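Local coordinates for Serine/threonine-protein kinase PknI (Mycobacterium tuberculosis, PDB 5XLM) that phosphorylates proteins on serine and threonine and slows mycobacterial growth in the infected host, the chain here being its extracellular sensor domain, at residues Y40-Q45 and T64-R69; Y51-T56 and V165-A170. One frame throughout, in Å; residues are numbered along the deposited sequence.

Interaction 1 (Y40-Q45 and T64-R69); sequences YRIEIQ and TWWAFR
Tyr40 and Trp66 form an antiparallel hydrogen-bonded pair, Tyr40 N reaching Trp66 O at 2.7 Å in a nearly straight bond (177°) that Trp66 N to Tyr40 O returns. Ile42 and Thr64, two residues further along one strand and two back on the other, repeat the exchange, and between them Arg41 and Trp65 make the non-hydrogen-bonded pair, their CA atoms 4.4 Å apart. The strand directions stand at 141°, a marked twist. On the face of Arg41 and Trp65 the two side chains run side by side the same way. Arg41 CG is anti to the backbone N (chi1 160°), and its methylenes lie over the indole, with CB 3.8 Å from the centroid of the five-membered ring in a CH-pi contact. His89 also stacks on Trp65. This pairing joins neighbouring strands in the all-antiparallel sheet of the sensor domain. On the other face, Ile42 CD1 sits over the indole of Trp66, 3.5 Å from CD1, and also meets the edge of the Phe68 ring. The side chains of Phe68 and Tyr40 cross at about a right angle, the rings themselves oblique, with Phe68 CD2 3.7 Å from Tyr40 CB. Trp66 NE1 donates to Thr64 OG1 at 2.8 Å, while a water bridges that hydroxyl to Ile42 O.

Interaction 2 (Y51-T56 and V165-A170); sequences YDYTPT and VIRIPA
Tyr53 lays its phenol ring flat against the guanidinium of Arg167, the two planes only 6° apart and their centres separated by 3.9 Å. The overlap is offset: Arg167 NH1 stands over the middle of the ring, while CZ lies 33° off the ring normal and NH2 reaches out above the hydroxyl. The Tyr53 OH to Arg167 NH2 approach of 3.1 Å is face-on to the guanidinium, at a poor angle for a hydrogen bond, so the attraction is better described as cation-pi stacking. An extended Arg167 chain from CG to NE carries the group out to the tyrosine, and Val165 CG1 packs over the opposite guanidinium face, sandwiching the charge between an aromatic ring and a methyl group. Tyr53 belongs to a type I' beta turn running from Tyr51 to Thr54, the tight connection of the hairpin between strands 38-51 and 54-55. Within it Tyr51 O accepts both Thr54 N and Thr54 OG1 from the same side of its carbonyl plane. The turn docks on the start of strand 165-174 through Asp52, whose N donates to Val165 O at 3.1 Å. Asp52 CG lies beside its own backbone N (chi1 -79°), and OD1 receives Val165 N at 3.2 Å from above the carboxylate plane. A water in the guanidinium plane accepts from Arg167 NH1 at 2.7 Å and donates to Asp52 OD1, linking the opposite charges indirectly. Tyr51 and Ile166 form an antiparallel non-hydrogen-bonded pair, with Tyr51 CD1 4.1 Å from Ile166 CG1.

In the fold
Strand 38-51 ties the two contacts together: it pairs with 62-72 in interaction 1 and with 165-174 on its other edge, while its far end leads into the hairpin turn of interaction 2. The contact centres are about 20 Å apart, yet their segments touch where Gln45 N probably bonds to Pro169 O and Ile44 packs on Ile168. Interaction 1 is partly buried near the centre of the domain and relies on regular strand pairing, with aromatic and aliphatic packing extended by Phe100 and Met83. Interaction 2 lies at the surface, where backbone pairing is sparse and a stacked cation, a carboxylate and water do more of the joining.

Interaction 1 (Y40-Q45 and T64-R69)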
# COMPACT_ATOMS: atom_id res chain seq x y z
N TYR A 40 1.51 -10.26 1.90
CA TYR A 40 0.41 -9.42 2.34
C TYR A 40 -0.59 -9.24 1.22
O TYR A 40 -0.22 -9.07 0.05
CB TYR A 40 0.91 -8.05 2.82
CG TYR A 40 1.47 -8.06 4.23
CD1 TYR A 40 2.75 -8.53 4.49
CD2 TYR A 40 0.71 -7.60 5.30
CE1 TYR A 40 3.26 -8.54 5.77
CE2 TYR A 40 1.21 -7.61 6.59
CZ TYR A 40 2.49 -8.08 6.82
OH TYR A 40 2.99 -8.09 8.09
N ARG A 41 -1.87 -9.28 1.58
CA ARG A 41 -2.97 -9.05 0.66
C ARG A 41 -3.56 -7.67 0.94
O ARG A 41 -3.99 -7.39 2.06
CB ARG A 41 -4.04 -10.13 0.81
CG ARG A 41 -5.41 -9.75 0.28
CD ARG A 41 -6.39 -10.90 0.45
NE ARG A 41 -7.77 -10.48 0.28
CZ ARG A 41 -8.56 -10.10 1.28
NH1 ARG A 41 -8.11 -10.10 2.53
NH2 ARG A 41 -9.81 -9.73 1.04
N ILE A 42 -3.56 -6.81 -0.08
CA ILE A 42 -4.04 -5.44 0.05
C ILE A 42 -5.35 -5.33 -0.72
O ILE A 42 -5.41 -5.64 -1.91
CB ILE A 42 -3.01 -4.42 -0.47
CG1 ILE A 42 -1.71 -4.54 0.32
CG2 ILE A 42 -3.57 -3.01 -0.40
CD1 ILE A 42 -0.66 -3.51 -0.07
N GLU A 43 -6.39 -4.88 -0.03
CA GLU A 43 -7.70 -4.66 -0.63
C GLU A 43 -7.95 -3.16 -0.72
O GLU A 43 -8.06 -2.49 0.31
CB GLU A 43 -8.80 -5.36 0.17
CG GLU A 43 -10.18 -5.24 -0.47
CD GLU A 43 -11.27 -5.93 0.33
OE1 GLU A 43 -11.30 -5.76 1.57
OE2 GLU A 43 -12.08 -6.67 -0.27
N ILE A 44 -8.03 -2.65 -1.95
CA ILE A 44 -8.41 -1.26 -2.19
C ILE A 44 -9.92 -1.24 -2.39
O ILE A 44 -10.42 -1.64 -3.45
CB ILE A 44 -7.66 -0.69 -3.40
CG1 ILE A 44 -6.15 -0.80 -3.20
CG2 ILE A 44 -8.06 0.77 -3.63
CD1 ILE A 44 -5.64 -0.02 -2.00
N GLN A 45 -10.65 -0.78 -1.38
CA GLN A 45 -12.10 -0.90 -1.35
C GLN A 45 -12.72 0.30 -2.06
O GLN A 45 -13.22 1.25 -1.45
CB GLN A 45 -12.60 -1.02 0.08
CG GLN A 45 -11.98 -2.20 0.82
CD GLN A 45 -12.36 -2.23 2.28
OE1 GLN A 45 -12.69 -1.20 2.87
NE2 GLN A 45 -12.31 -3.42 2.88
N THR A 64 -4.98 -7.22 -4.22
CA THR A 64 -3.67 -7.51 -4.80
C THR A 64 -2.78 -8.10 -3.72
O THR A 64 -3.02 -7.90 -2.52
CB THR A 64 -3.02 -6.26 -5.41
OG1 THR A 64 -2.96 -5.22 -4.42
CG2 THR A 64 -3.80 -5.77 -6.62
N TRP A 65 -1.75 -8.82 -4.14
CA TRP A 65 -0.86 -9.51 -3.22
C TRP A 65 0.56 -8.98 -3.37
O TRP A 65 1.03 -8.72 -4.48
CB TRP A 65 -0.89 -11.02 -3.44
CG TRP A 65 -2.09 -11.65 -2.81
CD1 TRP A 65 -2.15 -12.27 -1.60
CD2 TRP A 65 -3.42 -11.69 -3.35
NE1 TRP A 65 -3.43 -12.71 -1.35
CE2 TRP A 65 -4.23 -12.36 -2.41
CE3 TRP A 65 -4.00 -11.23 -4.53
CZ2 TRP A 65 -5.58 -12.59 -2.62
CZ3 TRP A 65 -5.35 -11.45 -4.74
CH2 TRP A 65 -6.13 -12.12 -3.78
N TRP A 66 1.23 -8.82 -2.23
CA TRP A 66 2.54 -8.18 -2.17
C TRP A 66 3.45 -8.95 -1.23
O TRP A 66 2.99 -9.56 -0.26
CB TRP A 66 2.42 -6.72 -1.71
CG TRP A 66 1.51 -5.89 -2.57
CD1 TRP A 66 0.15 -5.86 -2.53
CD2 TRP A 66 1.90 -4.96 -3.59
NE1 TRP A 66 -0.33 -4.98 -3.47
CE2 TRP A 66 0.72 -4.41 -4.13
CE3 TRP A 66 3.14 -4.55 -4.10
CZ2 TRP A 66 0.74 -3.47 -5.16
CZ3 TRP A 66 3.16 -3.61 -5.12
CH2 TRP A 66 1.97 -3.08 -5.64
N ALA A 67 4.74 -8.92 -1.52
CA ALA A 67 5.76 -9.49 -0.66
C ALA A 67 6.47 -8.34 0.05
O ALA A 67 7.19 -7.56 -0.59
CB ALA A 67 6.74 -10.34 -1.46
N PHE A 68 6.26 -8.22 1.35
CA PHE A 68 6.80 -7.13 2.15
C PHE A 68 8.07 -7.57 2.87
O PHE A 68 8.17 -8.70 3.35
CB PHE A 68 5.78 -6.65 3.19
CG PHE A 68 4.86 -5.57 2.70
CD1 PHE A 68 5.08 -4.24 3.05
CD2 PHE A 68 3.77 -5.87 1.90
CE1 PHE A 68 4.24 -3.24 2.61
CE2 PHE A 68 2.92 -4.87 1.45
CZ PHE A 68 3.16 -3.55 1.81
N ARG A 69 9.05 -6.66 2.93
CA ARG A 69 10.21 -6.82 3.78
C ARG A 69 10.52 -5.48 4.43
O ARG A 69 10.34 -4.42 3.81
CB ARG A 69 11.42 -7.36 3.00
CG ARG A 69 12.28 -6.29 2.36
CD ARG A 69 13.22 -6.86 1.30
NE ARG A 69 14.40 -7.52 1.85
CZ ARG A 69 14.77 -8.76 1.55
NH1 ARG A 69 14.06 -9.47 0.69
NH2 ARG A 69 15.86 -9.27 2.10
O HOH W 1 -5.33 -3.83 -4.40

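Interaction 2 (Y51-T56 and V165-A170)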
# COMPACT_ATOMS: atom_id res chain seq x y z
N TYR A 51 -15.28 11.64 -2.55
CA TYR A 51 -14.79 12.83 -3.24
C TYR A 51 -15.03 14.01 -2.30
O TYR A 51 -16.15 14.53 -2.22
CB TYR A 51 -15.50 13.02 -4.58
CG TYR A 51 -14.96 14.14 -5.44
CD1 TYR A 51 -13.94 13.91 -6.36
CD2 TYR A 51 -15.47 15.43 -5.34
CE1 TYR A 51 -13.45 14.92 -7.16
CE2 TYR A 51 -14.98 16.46 -6.14
CZ TYR A 51 -13.97 16.19 -7.04
OH TYR A 51 -13.47 17.21 -7.83
N ASP A 52 -13.98 14.43 -1.59
CA ASP A 52 -14.09 15.42 -0.51
C ASP A 52 -15.11 14.97 0.54
O ASP A 52 -16.06 15.68 0.86
CB ASP A 52 -14.44 16.81 -1.06
CG ASP A 52 -13.25 17.52 -1.66
OD1 ASP A 52 -12.12 17.31 -1.17
OD2 ASP A 52 -13.44 18.31 -2.61
N TYR A 53 -14.89 13.76 1.05
CA TYR A 53 -15.71 13.13 2.10
C TYR A 53 -17.12 12.78 1.63
O TYR A 53 -17.86 12.10 2.35
CB TYR A 53 -15.78 14.03 3.34
CG TYR A 53 -14.45 14.27 4.02
CD1 TYR A 53 -13.72 13.21 4.55
CD2 TYR A 53 -13.93 15.55 4.13
CE1 TYR A 53 -12.51 13.43 5.18
CE2 TYR A 53 -12.72 15.77 4.75
CZ TYR A 53 -12.01 14.71 5.27
OH TYR A 53 -10.80 14.94 5.89
N THR A 54 -17.51 13.23 0.43
CA THR A 54 -18.84 12.86 -0.06
C THR A 54 -18.75 11.57 -0.87
O THR A 54 -17.89 11.47 -1.76
CB THR A 54 -19.45 13.97 -0.91
OG1 THR A 54 -18.94 13.90 -2.24
CG2 THR A 54 -19.10 15.33 -0.32
N PRO A 55 -19.60 10.58 -0.60
CA PRO A 55 -19.40 9.25 -1.20
C PRO A 55 -19.55 9.26 -2.71
O PRO A 55 -20.46 9.87 -3.27
CB PRO A 55 -20.50 8.41 -0.54
CG PRO A 55 -20.86 9.14 0.71
CD PRO A 55 -20.69 10.59 0.38
N THR A 56 -18.62 8.56 -3.38
CA THR A 56 -18.70 8.30 -4.82
C THR A 56 -18.31 6.85 -5.06
O THR A 56 -17.23 6.55 -5.57
CB THR A 56 -17.78 9.24 -5.60
OG1 THR A 56 -16.43 9.10 -5.14
CG2 THR A 56 -18.22 10.69 -5.45
N VAL A 165 -9.85 15.83 -2.91
CA VAL A 165 -9.10 14.74 -2.28
C VAL A 165 -9.96 13.49 -2.35
O VAL A 165 -11.02 13.42 -1.72
CB VAL A 165 -8.72 15.06 -0.83
CG1 VAL A 165 -8.00 13.87 -0.21
CG2 VAL A 165 -7.86 16.31 -0.77
N ILE A 166 -9.51 12.50 -3.11
CA ILE A 166 -10.21 11.22 -3.23
C ILE A 166 -9.64 10.25 -2.21
O ILE A 166 -8.43 10.03 -2.15
CB ILE A 166 -10.07 10.65 -4.65
CG1 ILE A 166 -10.52 11.69 -5.69
CG2 ILE A 166 -10.88 9.38 -4.79
CD1 ILE A 166 -10.42 11.20 -7.12
N ARG A 167 -10.52 9.67 -1.40
CA ARG A 167 -10.14 8.74 -0.35
C ARG A 167 -10.79 7.39 -0.60
O ARG A 167 -12.00 7.32 -0.83
CB ARG A 167 -10.52 9.27 1.03
CG ARG A 167 -9.78 10.53 1.43
CD ARG A 167 -10.20 11.02 2.81
NE ARG A 167 -9.54 12.27 3.17
CZ ARG A 167 -9.99 13.47 2.83
NH1 ARG A 167 -11.10 13.59 2.12
NH2 ARG A 167 -9.33 14.56 3.20
N ILE A 168 -9.99 6.33 -0.56
CA ILE A 168 -10.46 4.97 -0.78
C ILE A 168 -9.98 4.12 0.38
O ILE A 168 -8.77 3.96 0.58
CB ILE A 168 -9.96 4.38 -2.11
CG1 ILE A 168 -10.21 5.37 -3.26
CG2 ILE A 168 -10.64 3.06 -2.40
CD1 ILE A 168 -9.21 5.27 -4.39
N PRO A 169 -10.88 3.55 1.20
CA PRO A 169 -10.43 2.71 2.31
C PRO A 169 -9.62 1.52 1.83
O PRO A 169 -9.80 1.03 0.71
CB PRO A 169 -11.74 2.26 2.97
CG PRO A 169 -12.72 3.34 2.60
CD PRO A 169 -12.33 3.77 1.22
N ALA A 170 -8.70 1.07 2.68
CA ALA A 170 -7.79 -0.01 2.33
C ALA A 170 -7.56 -0.91 3.54
O ALA A 170 -7.52 -0.43 4.68
CB ALA A 170 -6.44 0.53 1.83
O HOH W 2 -11.22 16.26 1.76